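Side-chain contacts in endoglucanase (Clostridium thermocellum, PDB 2E4T), which hydrolyses internal beta-1,4-glucan linkages of cellulose and probably of xyloglucan, here represented by the family 44 glycoside hydrolase part of a longer multidomain protein: residues A[213-218]-A[225-230]; A[267-270]-A[275-278]; A[376-381]-A[405-410]; A[316-321]-A[382-387]. All coordinates share one frame; numbering follows the deposited sequence. Where two conformers were deposited one is given.

Interaction 1: residues A[213-218]-A[225-230]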
loop_
_atom_site.group_PDB
_atom_site.type_symbol
_atom_site.label_atom_id
_atom_site.label_comp_id
_atom_site.label_asym_id
_atom_site.label_seq_id
_atom_site.Cartn_x
_atom_site.Cartn_y
_atom_site.Cartn_z
ATOM N N ALA A 213 7.271 -16.642 14.697
ATOM C CA ALA A 213 6.681 -16.733 16.021
ATOM C C ALA A 213 5.436 -15.836 16.151
ATOM O O ALA A 213 4.413 -16.251 16.746
ATOM C CB ALA A 213 7.704 -16.415 17.082
ATOM N N LEU A 214 5.501 -14.612 15.638
ATOM C CA LEU A 214 4.348 -13.722 15.745
ATOM C C LEU A 214 3.192 -14.259 14.907
ATOM O O LEU A 214 2.027 -14.252 15.353
ATOM C CB LEU A 214 4.754 -12.293 15.372
ATOM C CG LEU A 214 3.614 -11.292 15.352
ATOM C CD1 LEU A 214 2.859 -11.256 16.693
ATOM C CD2 LEU A 214 4.166 -9.885 15.074
ATOM N N SER A 215 3.473 -14.712 13.692
ATOM C CA SER A 215 2.413 -15.244 12.856
ATOM C C SER A 215 1.696 -16.414 13.538
ATOM O O SER A 215 0.458 -16.497 13.585
ATOM C CB SER A 215 2.972 -15.685 11.512
ATOM O OG SER A 215 1.905 -16.198 10.745
ATOM N N LYS A 216 2.479 -17.371 14.094
ATOM C CA LYS A 216 1.871 -18.489 14.823
ATOM C C LYS A 216 0.977 -17.994 15.937
ATOM O O LYS A 216 -0.136 -18.513 16.143
ATOM C CB LYS A 216 2.937 -19.423 15.389
ATOM C CG LYS A 216 3.640 -20.254 14.365
ATOM C CD LYS A 216 4.885 -20.936 14.954
ATOM C CE LYS A 216 5.597 -21.847 14.005
ATOM N NZ LYS A 216 6.872 -22.374 14.573
ATOM N N ALA A 217 1.457 -17.019 16.709
ATOM C CA ALA A 217 0.707 -16.538 17.843
ATOM C C ALA A 217 -0.632 -15.921 17.414
ATOM O O ALA A 217 -1.675 -16.132 18.051
ATOM C CB ALA A 217 1.553 -15.484 18.596
ATOM N N VAL A 218 -0.584 -15.107 16.354
ATOM C CA VAL A 218 -1.801 -14.463 15.844
ATOM C C VAL A 218 -2.784 -15.507 15.329
ATOM O O VAL A 218 -3.985 -15.435 15.619
ATOM C CB VAL A 218 -1.437 -13.462 14.705
ATOM C CG1 VAL A 218 -2.711 -12.948 14.012
ATOM C CG2 VAL A 218 -0.611 -12.338 15.240
ATOM N N ALA A 225 -7.016 -14.486 9.974
ATOM C CA ALA A 225 -6.328 -13.206 9.768
ATOM C C ALA A 225 -5.146 -13.395 8.822
ATOM O O ALA A 225 -4.454 -14.425 8.876
ATOM C CB ALA A 225 -5.860 -12.676 11.121
ATOM N N GLU A 226 -4.905 -12.378 8.006
ATOM C CA GLU A 226 -3.780 -12.411 7.065
ATOM C C GLU A 226 -2.578 -11.726 7.686
ATOM O O GLU A 226 -2.715 -10.611 8.226
ATOM C CB GLU A 226 -4.188 -11.715 5.761
ATOM C CG GLU A 226 -5.143 -12.582 4.986
ATOM C CD GLU A 226 -5.624 -11.967 3.681
ATOM O OE1 GLU A 226 -5.925 -10.756 3.629
ATOM O OE2 GLU A 226 -5.697 -12.702 2.693
ATOM N N ILE A 227 -1.424 -12.378 7.556
ATOM C CA ILE A 227 -0.162 -11.815 8.043
ATOM C C ILE A 227 0.614 -11.230 6.882
ATOM O O ILE A 227 0.860 -11.877 5.844
ATOM C CB ILE A 227 0.658 -12.948 8.758
ATOM C CG1 ILE A 227 -0.003 -13.319 10.076
ATOM C CG2 ILE A 227 2.118 -12.521 8.922
ATOM C CD1 ILE A 227 0.214 -12.212 11.200
ATOM N N PHE A 228 1.019 -9.958 7.092
ATOM C CA PHE A 228 1.768 -9.160 6.135
ATOM C C PHE A 228 3.196 -8.953 6.657
ATOM O O PHE A 228 3.382 -8.598 7.837
ATOM C CB PHE A 228 1.144 -7.734 6.034
ATOM C CG PHE A 228 -0.179 -7.639 5.324
ATOM C CD1 PHE A 228 -1.304 -8.320 5.774
ATOM C CD2 PHE A 228 -0.302 -6.812 4.207
ATOM C CE1 PHE A 228 -2.528 -8.184 5.133
ATOM C CE2 PHE A 228 -1.537 -6.659 3.577
ATOM C CZ PHE A 228 -2.658 -7.368 4.042
ATOM N N GLY A 229 4.181 -9.109 5.772
ATOM C CA GLY A 229 5.532 -8.745 6.128
ATOM C C GLY A 229 6.396 -8.803 4.886
ATOM O O GLY A 229 5.980 -9.363 3.862
ATOM N N PRO A 230 7.599 -8.204 4.947
ATOM C CA PRO A 230 8.215 -7.610 6.132
ATOM C C PRO A 230 8.052 -6.099 6.290
ATOM O O PRO A 230 8.673 -5.521 7.180
ATOM C CB PRO A 230 9.731 -8.019 6.023
ATOM C CG PRO A 230 9.893 -8.637 4.637
ATOM C CD PRO A 230 8.586 -8.331 3.862
#
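The I227 side chain overlaps two positions one turn apart on helix 204-221, S215 and V218. Its CG1 lies 3.5 Å from S215 OG, while CD1 reaches further down the helix to 4.1 Å from V218 CB. CD1 is equally far from both V218 methyls, so it meets the whole fork and not one branch, and V218 and I227 approach tip to tip. This reach depends on the Ile torsions: CG1 stands beside the backbone N (chi1 -71°), and a second turn (chi2 -74°) swings CD1 toward V218. The contact thins at A225, whose CB is 4.3 Å from V218 CG1. These residues join the helix to the parallel strand 226-232 that follows it, the alpha-to-beta half of a beta-alpha-beta crossover in the TIM barrel. V218 and I227 also lean on Y181 and I183, respectively, of strand 180-183, at the other end of that crossover. S215 OG makes no hydrogen bond across the contact; its hydroxyl is used on L276 O. The chemistry therefore implies apolar packing without a hydrogen bond between helix and strand, with the buried serine hydroxyl satisfied by a neighbouring loop while the oxygen itself lies against aliphatic carbon.

Interaction 2: residues A[267-270]-A[275-278]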
loop_
_atom_site.group_PDB
_atom_site.type_symbol
_atom_site.label_atom_id
_atom_site.label_comp_id
_atom_site.label_asym_id
_atom_site.label_seq_id
_atom_site.Cartn_x
_atom_site.Cartn_y
_atom_site.Cartn_z
ATOM N N LYS A 267 9.249 -22.482 4.287
ATOM C CA LYS A 267 9.797 -23.616 5.024
ATOM C C LYS A 267 9.118 -23.706 6.397
ATOM O O LYS A 267 8.742 -24.793 6.859
ATOM C CB LYS A 267 11.323 -23.451 5.162
ATOM C CG LYS A 267 12.068 -24.442 6.036
ATOM C CD LYS A 267 13.586 -24.194 6.097
ATOM C CE LYS A 267 14.303 -25.335 6.777
ATOM N NZ LYS A 267 14.180 -25.178 8.259
ATOM N N ALA A 268 9.027 -22.554 7.101
ATOM C CA ALA A 268 8.415 -22.557 8.404
ATOM C C ALA A 268 6.964 -22.975 8.314
ATOM O O ALA A 268 6.441 -23.694 9.208
ATOM C CB ALA A 268 8.516 -21.184 9.063
ATOM N N SER A 269 6.225 -22.500 7.296
ATOM C CA SER A 269 4.826 -22.876 7.114
ATOM C C SER A 269 4.709 -24.391 6.833
ATOM O O SER A 269 3.789 -25.031 7.358
ATOM C CB SER A 269 4.263 -22.093 5.927
ATOM O OG SER A 269 4.284 -20.677 6.241
ATOM N N ASP A 270 5.597 -24.934 6.003
ATOM C CA ASP A 270 5.597 -26.376 5.699
ATOM C C ASP A 270 5.867 -27.184 6.945
ATOM O O ASP A 270 5.276 -28.270 7.084
ATOM C CB ASP A 270 6.602 -26.650 4.605
ATOM C CG ASP A 270 6.127 -26.199 3.213
ATOM O OD1 ASP A 270 4.942 -25.826 3.060
ATOM O OD2 ASP A 270 6.963 -26.220 2.305
ATOM N N ARG A 275 -0.197 -21.919 6.370
ATOM C CA ARG A 275 0.434 -20.747 5.829
ATOM C C ARG A 275 0.689 -19.715 6.923
ATOM O O ARG A 275 -0.249 -19.290 7.625
ATOM C CB ARG A 275 -0.471 -20.160 4.746
ATOM C CG ARG A 275 0.015 -18.810 4.218
ATOM C CD ARG A 275 -0.833 -18.360 2.984
ATOM N NE ARG A 275 -0.527 -19.137 1.783
ATOM C CZ ARG A 275 0.455 -18.828 0.930
ATOM N NH1 ARG A 275 1.314 -17.812 1.191
ATOM N NH2 ARG A 275 0.568 -19.537 -0.200
ATOM N N LEU A 276 1.936 -19.235 7.024
ATOM C CA LEU A 276 2.289 -18.255 8.044
ATOM C C LEU A 276 2.569 -16.877 7.448
ATOM O O LEU A 276 2.659 -15.887 8.203
ATOM C CB LEU A 276 3.523 -18.708 8.861
ATOM C CG LEU A 276 3.259 -19.986 9.652
ATOM C CD1 LEU A 276 4.550 -20.391 10.364
ATOM C CD2 LEU A 276 2.149 -19.830 10.678
ATOM N N LEU A 277 2.760 -16.770 6.130
ATOM C CA LEU A 277 2.895 -15.475 5.461
ATOM C C LEU A 277 1.784 -15.426 4.413
ATOM O O LEU A 277 1.788 -16.254 3.496
ATOM C CB LEU A 277 4.230 -15.344 4.751
ATOM C CG LEU A 277 4.443 -14.045 3.973
ATOM C CD1 LEU A 277 4.497 -12.820 4.900
ATOM C CD2 LEU A 277 5.615 -14.132 3.063
ATOM N N ASP A 278 0.869 -14.463 4.552
ATOM C CA ASP A 278 -0.188 -14.320 3.557
ATOM C C ASP A 278 0.163 -13.309 2.474
ATOM O O ASP A 278 -0.231 -13.496 1.302
ATOM C CB ASP A 278 -1.498 -13.940 4.226
ATOM C CG ASP A 278 -1.963 -15.047 5.136
ATOM O OD1 ASP A 278 -2.554 -16.028 4.603
ATOM O OD2 ASP A 278 -1.709 -14.955 6.362
#
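In the alpha-to-beta turn between helix 257-272 and strand 279-284, S269 in the last turns of the helix meets L276 as the chain doubles back. The evidence for a specific link is one hydrogen bond: L276 N donates to S269 OG at 2.9 Å, with an N-H...O angle of 143°, moderately bent. The hydroxyl sits beside its own backbone N (chi1 -64°), which turns it back along the helix to M265 O, a further hydrogen-bond partner; Y350 OH is another. Three partners thus grip one buried oxygen and fix its rotation. L276 wraps the same oxygen with carbon, its CB 3.4 Å from S269 OG, and its CD1 continues along the helix to 4.2 Å from A268 CB. Beyond this patch L276 packs on V212 and K216 of helix 204-221, so the leucine fills the seam between two adjacent helices. The R275 CB leaves the backbone away from the helix, and the side chain braces the loop itself. Its NH1 gives a hydrogen bond to L277 O at 2.8 Å (156°), with the carbonyl oxygen close to the guanidinium plane, while T353 OG1 and P351 O hold the same group from the next alpha-to-beta connection. A serine hydroxyl closing the loop backbone onto the helix end here lies in one of the repeated returns from outer helix to inner strand that make up a TIM barrel.

Interaction 3: residues A[376-381]-A[405-410]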
loop_
_atom_site.group_PDB
_atom_site.type_symbol
_atom_site.label_atom_id
_atom_site.label_comp_id
_atom_site.label_asym_id
_atom_site.label_seq_id
_atom_site.Cartn_x
_atom_site.Cartn_y
_atom_site.Cartn_z
ATOM N N ASP A 376 -2.423 6.199 -12.717
ATOM C CA ASP A 376 -1.672 5.206 -13.489
ATOM C C ASP A 376 -1.261 4.056 -12.551
ATOM O O ASP A 376 -1.437 2.852 -12.882
ATOM C CB ASP A 376 -0.447 5.893 -14.100
ATOM C CG ASP A 376 0.108 5.197 -15.320
ATOM O OD1 ASP A 376 -0.671 4.531 -16.045
ATOM O OD2 ASP A 376 1.365 5.286 -15.510
ATOM N N VAL A 377 -0.675 4.400 -11.385
ATOM C CA VAL A 377 -0.253 3.411 -10.401
ATOM C C VAL A 377 -1.415 2.510 -10.007
ATOM O O VAL A 377 -1.253 1.271 -9.895
ATOM C CB VAL A 377 0.376 4.151 -9.190
ATOM C CG1 VAL A 377 0.572 3.232 -7.994
ATOM C CG2 VAL A 377 1.683 4.778 -9.623
ATOM N N LEU A 378 -2.588 3.102 -9.720
ATOM C CA LEU A 378 -3.726 2.258 -9.325
ATOM C C LEU A 378 -4.152 1.308 -10.474
ATOM O O LEU A 378 -4.561 0.158 -10.220
ATOM C CB LEU A 378 -4.886 3.117 -8.884
ATOM C CG LEU A 378 -4.619 3.906 -7.620
ATOM C CD1 LEU A 378 -5.806 4.881 -7.386
ATOM C CD2 LEU A 378 -4.386 3.015 -6.410
ATOM N N GLY A 379 -4.077 1.807 -11.721
ATOM C CA GLY A 379 -4.376 0.943 -12.867
ATOM C C GLY A 379 -3.391 -0.240 -12.925
ATOM O O GLY A 379 -3.800 -1.400 -13.167
ATOM N N ILE A 380 -2.104 0.058 -12.723
ATOM C CA ILE A 380 -1.064 -0.958 -12.728
ATOM C C ILE A 380 -1.277 -1.962 -11.590
ATOM O O ILE A 380 -1.164 -3.188 -11.800
ATOM C CB ILE A 380 0.321 -0.243 -12.622
ATOM C CG1 ILE A 380 0.591 0.541 -13.901
ATOM C CG2 ILE A 380 1.425 -1.235 -12.302
ATOM C CD1 ILE A 380 1.572 1.685 -13.693
ATOM N N PHE A 381 -1.511 -1.473 -10.387
ATOM C CA PHE A 381 -1.742 -2.380 -9.263
ATOM C C PHE A 381 -2.863 -3.351 -9.598
ATOM O O PHE A 381 -2.792 -4.560 -9.295
ATOM C CB PHE A 381 -2.082 -1.615 -7.997
ATOM C CG PHE A 381 -0.934 -0.844 -7.349
ATOM C CD1 PHE A 381 0.392 -1.028 -7.706
ATOM C CD2 PHE A 381 -1.214 0.033 -6.327
ATOM C CE1 PHE A 381 1.436 -0.322 -7.062
ATOM C CE2 PHE A 381 -0.173 0.741 -5.680
ATOM C CZ PHE A 381 1.114 0.533 -6.030
ATOM N N ASN A 405 -10.274 8.650 -6.199
ATOM C CA ASN A 405 -11.724 8.698 -6.443
ATOM C C ASN A 405 -12.079 8.374 -7.882
ATOM O O ASN A 405 -13.206 7.916 -8.148
ATOM C CB ASN A 405 -12.290 10.077 -6.064
ATOM C CG ASN A 405 -12.509 10.209 -4.577
ATOM O OD1 ASN A 405 -12.675 9.252 -3.831
ATOM N ND2 ASN A 405 -12.549 11.502 -4.136
ATOM N N LEU A 406 -11.182 8.603 -8.838
ATOM C CA LEU A 406 -11.481 8.251 -10.233
ATOM C C LEU A 406 -11.811 6.737 -10.319
ATOM O O LEU A 406 -12.606 6.328 -11.191
ATOM C CB LEU A 406 -10.325 8.620 -11.125
ATOM C CG LEU A 406 -10.661 8.658 -12.624
ATOM C CD1 LEU A 406 -11.638 9.751 -12.989
ATOM C CD2 LEU A 406 -9.352 8.771 -13.435
ATOM N N TYR A 407 -11.176 5.934 -9.452
ATOM C CA TYR A 407 -11.470 4.516 -9.374
ATOM C C TYR A 407 -12.579 4.183 -8.392
ATOM O O TYR A 407 -13.385 3.279 -8.663
ATOM C CB TYR A 407 -10.227 3.710 -8.971
ATOM C CG TYR A 407 -9.192 3.647 -10.067
ATOM C CD1 TYR A 407 -9.090 2.491 -10.881
ATOM C CD2 TYR A 407 -8.315 4.707 -10.298
ATOM C CE1 TYR A 407 -8.155 2.402 -11.882
ATOM C CE2 TYR A 407 -7.381 4.656 -11.322
ATOM C CZ TYR A 407 -7.267 3.474 -12.115
ATOM O OH TYR A 407 -6.369 3.384 -13.146
ATOM N N THR A 408 -12.628 4.826 -7.234
ATOM C CA THR A 408 -13.483 4.354 -6.157
ATOM C C THR A 408 -14.813 5.065 -6.052
ATOM O O THR A 408 -15.721 4.544 -5.360
ATOM C CB THR A 408 -12.751 4.489 -4.791
ATOM O OG1 THR A 408 -12.548 5.906 -4.630
ATOM C CG2 THR A 408 -11.474 3.712 -4.741
ATOM N N ASN A 409 -14.942 6.258 -6.631
ATOM C CA ASN A 409 -16.152 7.064 -6.390
ATOM C C ASN A 409 -16.124 8.196 -7.419
ATOM O O ASN A 409 -15.970 9.395 -7.084
ATOM C CB ASN A 409 -16.194 7.585 -4.967
ATOM C CG ASN A 409 -17.560 8.136 -4.611
ATOM O OD1 ASN A 409 -18.425 8.349 -5.488
ATOM N ND2 ASN A 409 -17.797 8.312 -3.325
ATOM N N TYR A 410 -16.259 7.841 -8.693
ATOM C CA TYR A 410 -16.026 8.844 -9.714
ATOM C C TYR A 410 -17.156 9.861 -9.863
ATOM O O TYR A 410 -16.925 10.954 -10.394
ATOM C CB TYR A 410 -15.670 8.204 -11.084
ATOM C CG TYR A 410 -16.731 7.295 -11.630
ATOM C CD1 TYR A 410 -17.877 7.770 -12.261
ATOM C CD2 TYR A 410 -16.597 5.919 -11.522
ATOM C CE1 TYR A 410 -18.827 6.859 -12.752
ATOM C CE2 TYR A 410 -17.552 5.033 -11.987
ATOM C CZ TYR A 410 -18.639 5.495 -12.601
ATOM O OH TYR A 410 -19.576 4.597 -13.059
#
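L378 and Y407 join two helices that flank, in sequence, the last TIM-barrel strand, 388-391: helix 368-384 before it and helix 398-408 after it. The tight part is the Y407 ring, directed to the other helix by a CG beside the backbone N (chi1 -71°). L378 CB lies over one face, 4.0 Å from the ring centroid and 20° off the normal, a CH-pi contact; L378 CD1 touches farther back, 3.8 Å from Y407 CD2. The leucine and the tyrosine run antiparallel, each past the other's flank. The phenol end reaches the backbone at G379, where a CB would clash with the hydroxyl. Outside this ring the segments barely meet; their closest CA atoms, of L378 and Y407, are 8.1 Å apart. L406, though its CB points toward helix 368-384, stops short of it and packs on I449 of strand 442-452. Toward the partly exposed side, N405 and N409 bond to T37, and N405 ND2 also holds a glycerol, probably from the crystallisation liquor. The zinc ligand E401 shares Y407's helix, its side chain about 9 Å from that of L378. Y407 OH hydrogen-bonds to A375 O; it also lies 3.1 Å from G379 N, but the poor angle there makes this proximity and no bond.

Interaction 4: residues A[316-321]-A[382-387]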
loop_
_atom_site.group_PDB
_atom_site.type_symbol
_atom_site.label_atom_id
_atom_site.label_comp_id
_atom_site.label_asym_id
_atom_site.label_seq_id
_atom_site.Cartn_x
_atom_site.Cartn_y
_atom_site.Cartn_z
ATOM N N THR A 316 8.270 2.026 -14.145
ATOM C CA THR A 316 9.245 1.149 -13.473
ATOM C C THR A 316 8.561 -0.023 -12.764
ATOM O O THR A 316 9.185 -1.046 -12.497
ATOM C CB THR A 316 10.080 1.989 -12.487
ATOM O OG1 THR A 316 10.729 2.975 -13.279
ATOM C CG2 THR A 316 11.040 1.173 -11.675
ATOM N N LEU A 317 7.262 0.153 -12.432
ATOM C CA LEU A 317 6.528 -0.925 -11.805
ATOM C C LEU A 317 6.362 -2.154 -12.721
ATOM O O LEU A 317 6.287 -3.273 -12.212
ATOM C CB LEU A 317 5.146 -0.459 -11.351
ATOM C CG LEU A 317 5.156 0.625 -10.276
ATOM C CD1 LEU A 317 3.737 1.175 -10.047
ATOM C CD2 LEU A 317 5.716 0.098 -8.948
ATOM N N TRP A 318 6.211 -1.939 -14.056
ATOM C CA TRP A 318 5.746 -3.009 -14.921
ATOM C C TRP A 318 6.477 -3.135 -16.252
ATOM O O TRP A 318 6.389 -4.223 -16.862
ATOM C CB TRP A 318 4.221 -2.869 -15.210
ATOM C CG TRP A 318 3.902 -1.652 -16.023
ATOM C CD1 TRP A 318 3.622 -0.376 -15.567
ATOM C CD2 TRP A 318 3.841 -1.558 -17.462
ATOM N NE1 TRP A 318 3.401 0.475 -16.627
ATOM C CE2 TRP A 318 3.554 -0.228 -17.786
ATOM C CE3 TRP A 318 4.028 -2.502 -18.499
ATOM C CZ2 TRP A 318 3.422 0.212 -19.111
ATOM C CZ3 TRP A 318 3.942 -2.043 -19.812
ATOM C CH2 TRP A 318 3.640 -0.707 -20.112
ATOM N N ASP A 319 7.068 -2.064 -16.782
ATOM C CA ASP A 319 7.429 -2.013 -18.201
ATOM C C ASP A 319 8.907 -2.345 -18.349
ATOM O O ASP A 319 9.779 -1.561 -17.916
ATOM C CB ASP A 319 7.188 -0.573 -18.685
ATOM C CG ASP A 319 7.613 -0.285 -20.089
ATOM O OD1 ASP A 319 8.047 -1.229 -20.831
ATOM O OD2 ASP A 319 7.543 0.894 -20.470
ATOM N N PRO A 320 9.252 -3.503 -18.973
ATOM C CA PRO A 320 10.671 -3.835 -19.096
ATOM C C PRO A 320 11.448 -2.872 -19.980
ATOM O O PRO A 320 12.721 -2.856 -19.866
ATOM C CB PRO A 320 10.659 -5.246 -19.706
ATOM C CG PRO A 320 9.366 -5.357 -20.407
ATOM C CD PRO A 320 8.370 -4.504 -19.577
ATOM N N THR A 321 10.784 -2.071 -20.800
ATOM C CA THR A 321 11.517 -1.174 -21.669
ATOM C C THR A 321 11.893 0.148 -20.997
ATOM O O THR A 321 12.617 0.954 -21.608
ATOM C CB THR A 321 10.704 -0.845 -22.949
ATOM O OG1 THR A 321 9.603 0.030 -22.651
ATOM C CG2 THR A 321 10.201 -2.126 -23.660
ATOM N N GLY A 382 -3.943 -2.825 -10.187
ATOM C CA GLY A 382 -5.081 -3.705 -10.488
ATOM C C GLY A 382 -4.741 -4.720 -11.546
ATOM O O GLY A 382 -4.974 -5.928 -11.267
ATOM N N LYS A 383 -4.129 -4.255 -12.643
ATOM C CA LYS A 383 -3.848 -5.075 -13.827
ATOM C C LYS A 383 -2.850 -6.165 -13.513
ATOM O O LYS A 383 -2.950 -7.287 -14.037
ATOM C CB LYS A 383 -3.319 -4.158 -14.933
ATOM C CG LYS A 383 -2.931 -4.834 -16.236
ATOM C CD LYS A 383 -2.588 -3.781 -17.304
ATOM C CE LYS A 383 -2.128 -4.404 -18.604
ATOM N NZ LYS A 383 -1.876 -3.363 -19.596
ATOM N N TYR A 384 -1.819 -5.852 -12.692
ATOM C CA TYR A 384 -0.721 -6.767 -12.452
ATOM C C TYR A 384 -0.935 -7.601 -11.210
ATOM O O TYR A 384 -0.075 -8.444 -10.904
ATOM C CB TYR A 384 0.638 -6.039 -12.574
ATOM C CG TYR A 384 0.935 -5.521 -13.993
ATOM C CD1 TYR A 384 1.482 -6.352 -14.941
ATOM C CD2 TYR A 384 0.555 -4.286 -14.393
ATOM C CE1 TYR A 384 1.685 -5.910 -16.257
ATOM C CE2 TYR A 384 0.740 -3.814 -15.701
ATOM C CZ TYR A 384 1.267 -4.664 -16.646
ATOM O OH TYR A 384 1.383 -4.203 -17.940
ATOM N N GLY A 385 -2.037 -7.441 -10.498
ATOM C CA GLY A 385 -2.377 -8.381 -9.446
ATOM C C GLY A 385 -1.922 -8.038 -8.057
ATOM O O GLY A 385 -1.896 -8.950 -7.193
ATOM N N VAL A 386 -1.644 -6.764 -7.766
ATOM C CA VAL A 386 -1.393 -6.383 -6.384
ATOM C C VAL A 386 -2.663 -6.574 -5.570
ATOM O O VAL A 386 -3.772 -6.326 -6.037
ATOM C CB VAL A 386 -0.886 -4.907 -6.347
ATOM C CG1 VAL A 386 -0.807 -4.352 -4.972
ATOM C CG2 VAL A 386 0.453 -4.814 -7.066
ATOM N N TYR A 387 -2.489 -7.058 -4.320
ATOM C CA TYR A 387 -3.617 -7.374 -3.453
ATOM C C TYR A 387 -4.128 -6.185 -2.628
ATOM O O TYR A 387 -5.341 -6.001 -2.438
ATOM C CB TYR A 387 -3.169 -8.482 -2.490
ATOM C CG TYR A 387 -4.191 -8.875 -1.472
ATOM C CD1 TYR A 387 -5.412 -9.449 -1.851
ATOM C CD2 TYR A 387 -3.929 -8.715 -0.111
ATOM C CE1 TYR A 387 -6.344 -9.828 -0.892
ATOM C CE2 TYR A 387 -4.855 -9.144 0.853
ATOM C CZ TYR A 387 -6.050 -9.722 0.444
ATOM O OH TYR A 387 -6.989 -10.166 1.344
#
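W318 lies over Y384, and the contact can be followed outward from its CB. That atom sits above one face of the tyrosine ring, 3.8 Å from the centroid and 19° off the normal, which fits a CH-pi contact; its nearest ring atom is Y384 CE2. W318 CG comes next, 3.8 Å from the same CE2. From there the indole drifts away from the ring and toward the hydroxyl: W318 CD2 is 3.6 Å from Y384 OH and CE3 is nearest at 3.2 Å, with CZ3 last at 3.8 Å. The OH meets the indole obliquely. The five-membered ring and the Y384 ring are nearly parallel, at 17°, but with centroids 5.3 Å apart they are displaced so far that little of one covers the other, and CB, not the indole, covers the tyrosine face. The chi1 of 66° places CG between the backbone N and the carbonyl carbon, folding the indole back so that D319 CB lies over a face of it. The tyrosine's other face is backed by K383 CG, which leaves Y384 sandwiched between aliphatic carbons. D319 steadies the loop beyond: its OD1 accepts from T321 N at 2.9 Å, an Asx turn, and from T321 OG1, while OD2 pairs with R315. Y384 itself precedes the positive-phi G385 of a Schellman motif. The partly exposed aromatic pair thus ties the loop between helices 304-312 and 327-331 to the C-terminal end of helix 368-384, just before the chain enters strand 388-391, while I380 packs on W318 and L317 wedges against helix 338-349.

In the fold
Interactions 1 and 2 belong to the helix-to-strand returns into the adjacent strands 226-232 and 279-284; their centres are 9 Å apart and they touch directly, with I227 N donating to D278 OD2 at 2.9 Å. Interactions 3 and 4 share helix 368-384, one near its middle and the other at its C-terminal end, with centres 14 Å apart; I380 CD1 meets W318 CD1 at 3.5 Å. The pairs are joined by a hydrogen bond between E226 OE1 and Y387 OH (2.6 Å), although the centres of interactions 1 and 4 are 26 Å apart. Interactions 1, 2 and 4 lie away from the metal sites; in interaction 3 the L378 side chain is about 9 Å from that of the zinc ligand E401.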